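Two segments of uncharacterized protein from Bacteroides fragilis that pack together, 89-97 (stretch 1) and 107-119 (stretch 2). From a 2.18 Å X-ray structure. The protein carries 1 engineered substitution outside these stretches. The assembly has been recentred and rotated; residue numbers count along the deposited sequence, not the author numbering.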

# COMPACT_ATOMS: atom_id res chain seq x y z
N TYR A 89 7.38 11.43 8.23
CA TYR A 89 6.39 10.36 8.41
C TYR A 89 6.09 9.55 7.15
O TYR A 89 5.26 8.65 7.17
CB TYR A 89 5.10 10.90 9.02
CG TYR A 89 5.37 11.61 10.33
CD1 TYR A 89 5.89 10.92 11.41
CD2 TYR A 89 5.14 12.98 10.47
CE1 TYR A 89 6.16 11.55 12.61
CE2 TYR A 89 5.41 13.63 11.67
CZ TYR A 89 5.92 12.90 12.73
OH TYR A 89 6.20 13.50 13.94
N ASN A 90 6.76 9.86 6.04
CA ASN A 90 6.63 9.03 4.85
C ASN A 90 7.10 7.60 5.17
O ASN A 90 7.97 7.41 6.02
CB ASN A 90 7.44 9.59 3.69
CG ASN A 90 6.90 10.91 3.18
OD1 ASN A 90 7.59 11.64 2.47
ND2 ASN A 90 5.64 11.23 3.52
N LEU A 91 6.55 6.63 4.46
CA LEU A 91 6.85 5.21 4.67
C LEU A 91 8.31 4.92 4.36
O LEU A 91 8.82 5.31 3.32
CB LEU A 91 5.99 4.36 3.74
CG LEU A 91 5.39 3.01 4.17
CD1 LEU A 91 5.25 2.12 2.94
CD2 LEU A 91 6.15 2.31 5.27
N ARG A 92 8.97 4.18 5.25
CA ARG A 92 10.38 3.87 5.14
C ARG A 92 10.59 2.39 4.82
O ARG A 92 11.39 2.03 3.94
CB ARG A 92 11.05 4.19 6.48
CG ARG A 92 12.30 4.98 6.40
CD ARG A 92 13.29 4.39 5.43
NE ARG A 92 13.58 5.37 4.40
CZ ARG A 92 14.06 6.59 4.64
NH1 ARG A 92 14.31 6.97 5.89
NH2 ARG A 92 14.28 7.42 3.64
N SER A 93 9.89 1.51 5.54
CA SER A 93 10.00 0.07 5.28
C SER A 93 8.68 -0.66 5.54
O SER A 93 7.90 -0.28 6.42
CB SER A 93 11.12 -0.55 6.13
OG SER A 93 10.88 -0.35 7.51
N ALA A 94 8.42 -1.71 4.77
CA ALA A 94 7.16 -2.43 4.90
C ALA A 94 7.35 -3.88 4.57
O ALA A 94 8.34 -4.27 3.93
CB ALA A 94 6.08 -1.83 3.97
N GLU A 95 6.38 -4.67 4.99
CA GLU A 95 6.28 -6.08 4.66
C GLU A 95 4.92 -6.31 4.00
O GLU A 95 3.93 -5.67 4.36
CB GLU A 95 6.41 -6.92 5.92
CG GLU A 95 6.68 -8.38 5.66
CD GLU A 95 7.92 -8.87 6.39
OE1 GLU A 95 8.29 -8.24 7.42
OE2 GLU A 95 8.52 -9.87 5.94
N ILE A 96 4.88 -7.23 3.04
CA ILE A 96 3.67 -7.51 2.26
C ILE A 96 3.14 -8.91 2.53
O ILE A 96 3.90 -9.87 2.58
CB ILE A 96 3.97 -7.40 0.74
CG1 ILE A 96 4.32 -5.96 0.35
CG2 ILE A 96 2.79 -7.90 -0.07
CD1 ILE A 96 3.26 -4.94 0.71
N LYS A 97 1.82 -9.03 2.69
CA LYS A 97 1.15 -10.33 2.67
C LYS A 97 0.04 -10.30 1.62
O LYS A 97 -0.64 -9.29 1.47
CB LYS A 97 0.55 -10.68 4.04
CG LYS A 97 1.56 -10.77 5.17
CD LYS A 97 0.97 -11.45 6.40
CE LYS A 97 2.03 -12.22 7.17
NZ LYS A 97 3.14 -11.38 7.72
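Stretch 2 (107-119) VTYPRVLTFRNFK

Stretch 2 runs antiparallel to stretch 1 as an edge-to-edge partner, in two short ladders whose register differs by two residues. Ala-94 and Leu-113 form the hydrogen-bonded pair of the first, Ala-94 N to Leu-113 O and Leu-113 N to Ala-94 O both at 2.8 Å. Next to it Ser-93 faces Thr-114, a non-hydrogen-bonded pair with CA to CA 4.4 Å. Lys-97 opposite Thr-108, again 4.4 Å between CA atoms, marks the second ladder, secured by Tyr-109 N to Ile-96 O at 2.9 Å.

Between the ladders the register shifts, and a water fills the gap: it accepts from Ile-96 N (2.7 Å) and donates to Tyr-109 O (2.6 Å) and Arg-111 O (2.8 Å), so the strand's amide keeps a partner where no backbone acceptor reaches it.

Side chains sort by face. Ala-94 and Leu-113 share one; Leu-113, with both chi angles m, brings CD2 to 3.8 Å from Ile-96 CG1, itself m, m. The chi1 t rotamer of Tyr-109 leads its ring away from stretch 1, leaving CB 4.1 Å from Ile-96 CB. On the face of Ser-93 and Thr-114, Val-112 CG1 comes within 4.0 Å of Ser-93 CB.

Arg-92 is the most instructive residue. Its CA-to-CB bond points away, yet chi1 at -132° and chi3 at 121°, both between wells, bring the guanidinium back: NE donates to Phe-115 O and NH2 to Asn-117 OD1, each at 2.8 Å, with both acceptors near the guanidinium plane. Its own carbonyl O receives Phe-115 N at 2.8 Å, so one residue holds Phe-115 through backbone and side chain alike. Phe-115, chi1 m, meets Leu-91 CD1 with CE2 at 3.6 Å, and Phe-118, also m, places CD2 3.6 Å from Asn-90 CB.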

# COMPACT_ATOMS: atom_id res chain seq x y z
N VAL A 107 -0.13 -15.72 2.41
CA VAL A 107 1.27 -15.95 2.11
C VAL A 107 2.04 -14.65 2.31
O VAL A 107 1.62 -13.57 1.87
CB VAL A 107 1.43 -16.47 0.68
CG1 VAL A 107 0.66 -17.79 0.51
CG2 VAL A 107 0.89 -15.47 -0.29
N THR A 108 3.17 -14.74 3.02
CA THR A 108 4.00 -13.57 3.27
C THR A 108 5.10 -13.48 2.21
O THR A 108 5.74 -14.47 1.89
CB THR A 108 4.67 -13.62 4.66
OG1 THR A 108 3.75 -14.15 5.62
CG2 THR A 108 5.12 -12.24 5.10
N TYR A 109 5.30 -12.29 1.67
CA TYR A 109 6.41 -12.06 0.75
C TYR A 109 7.65 -11.90 1.63
O TYR A 109 7.67 -11.06 2.52
CB TYR A 109 6.15 -10.82 -0.09
CG TYR A 109 7.14 -10.61 -1.21
CD1 TYR A 109 7.21 -11.49 -2.28
CD2 TYR A 109 8.00 -9.53 -1.19
CE1 TYR A 109 8.12 -11.29 -3.31
CE2 TYR A 109 8.91 -9.32 -2.21
CZ TYR A 109 8.98 -10.20 -3.26
OH TYR A 109 9.89 -9.97 -4.26
N PRO A 110 8.68 -12.73 1.41
CA PRO A 110 9.76 -12.90 2.39
C PRO A 110 10.84 -11.81 2.39
O PRO A 110 11.90 -12.04 2.97
CB PRO A 110 10.39 -14.23 1.96
CG PRO A 110 10.20 -14.26 0.50
CD PRO A 110 8.90 -13.54 0.20
N ARG A 111 10.58 -10.67 1.76
CA ARG A 111 11.56 -9.58 1.73
C ARG A 111 10.97 -8.30 2.31
O ARG A 111 9.88 -7.87 1.92
CB ARG A 111 11.99 -9.28 0.28
CG ARG A 111 12.63 -10.44 -0.49
CD ARG A 111 13.83 -10.99 0.25
NE ARG A 111 14.95 -11.31 -0.64
CZ ARG A 111 15.96 -10.48 -0.90
NH1 ARG A 111 15.98 -9.27 -0.35
NH2 ARG A 111 16.94 -10.86 -1.71
N VAL A 112 11.69 -7.66 3.23
CA VAL A 112 11.32 -6.31 3.65
C VAL A 112 11.51 -5.35 2.47
O VAL A 112 12.56 -5.33 1.85
CB VAL A 112 12.19 -5.83 4.83
CG1 VAL A 112 11.96 -4.34 5.08
CG2 VAL A 112 11.91 -6.65 6.09
N LEU A 113 10.49 -4.56 2.14
CA LEU A 113 10.65 -3.53 1.13
C LEU A 113 11.06 -2.23 1.82
O LEU A 113 10.47 -1.85 2.84
CB LEU A 113 9.36 -3.32 0.33
CG LEU A 113 8.79 -4.47 -0.52
CD1 LEU A 113 9.89 -5.16 -1.32
CD2 LEU A 113 8.10 -5.47 0.35
N THR A 114 12.08 -1.56 1.26
CA THR A 114 12.61 -0.32 1.80
C THR A 114 12.47 0.80 0.78
O THR A 114 12.66 0.58 -0.42
CB THR A 114 14.11 -0.46 2.14
OG1 THR A 114 14.25 -1.37 3.24
CG2 THR A 114 14.71 0.88 2.52
N PHE A 115 12.13 2.00 1.24
CA PHE A 115 11.92 3.13 0.34
C PHE A 115 12.89 4.25 0.68
O PHE A 115 13.26 4.42 1.83
CB PHE A 115 10.48 3.63 0.46
CG PHE A 115 9.46 2.58 0.13
CD1 PHE A 115 9.17 2.27 -1.19
CD2 PHE A 115 8.85 1.85 1.14
CE1 PHE A 115 8.27 1.28 -1.49
CE2 PHE A 115 7.94 0.85 0.83
CZ PHE A 115 7.65 0.58 -0.47
N ARG A 116 13.31 5.00 -0.33
CA ARG A 116 14.15 6.18 -0.11
C ARG A 116 13.27 7.40 0.10
O ARG A 116 12.04 7.32 0.05
CB ARG A 116 15.06 6.44 -1.31
CG ARG A 116 15.51 5.20 -2.07
CD ARG A 116 16.79 5.49 -2.86
NE ARG A 116 16.95 4.65 -4.04
CZ ARG A 116 16.97 3.32 -4.04
NH1 ARG A 116 16.83 2.64 -2.90
NH2 ARG A 116 17.13 2.65 -5.18
N ASN A 117 13.90 8.55 0.32
CA ASN A 117 13.16 9.80 0.37
C ASN A 117 12.36 10.02 -0.90
O ASN A 117 12.90 9.91 -2.01
CB ASN A 117 14.10 10.97 0.64
CG ASN A 117 14.72 10.91 2.02
OD1 ASN A 117 14.34 10.06 2.84
ND2 ASN A 117 15.67 11.80 2.29
N PHE A 118 11.08 10.31 -0.74
CA PHE A 118 10.22 10.55 -1.88
C PHE A 118 10.55 11.89 -2.54
O PHE A 118 11.02 12.82 -1.88
CB PHE A 118 8.75 10.50 -1.44
CG PHE A 118 8.31 9.13 -1.01
CD1 PHE A 118 7.80 8.22 -1.94
CD2 PHE A 118 8.44 8.73 0.31
CE1 PHE A 118 7.41 6.95 -1.54
CE2 PHE A 118 8.06 7.46 0.71
CZ PHE A 118 7.55 6.56 -0.23
N LYS A 119 10.31 11.98 -3.84
CA LYS A 119 10.47 13.23 -4.57
C LYS A 119 9.12 13.77 -5.03
O LYS A 119 8.47 13.16 -5.87
CB LYS A 119 11.43 13.04 -5.73
CG LYS A 119 12.88 12.95 -5.27
CD LYS A 119 13.56 11.70 -5.77
CE LYS A 119 14.61 11.19 -4.77
NZ LYS A 119 15.44 12.31 -4.24
O HOH W 1 11.09 6.79 2.78
O HOH W 2 7.21 -8.48 2.60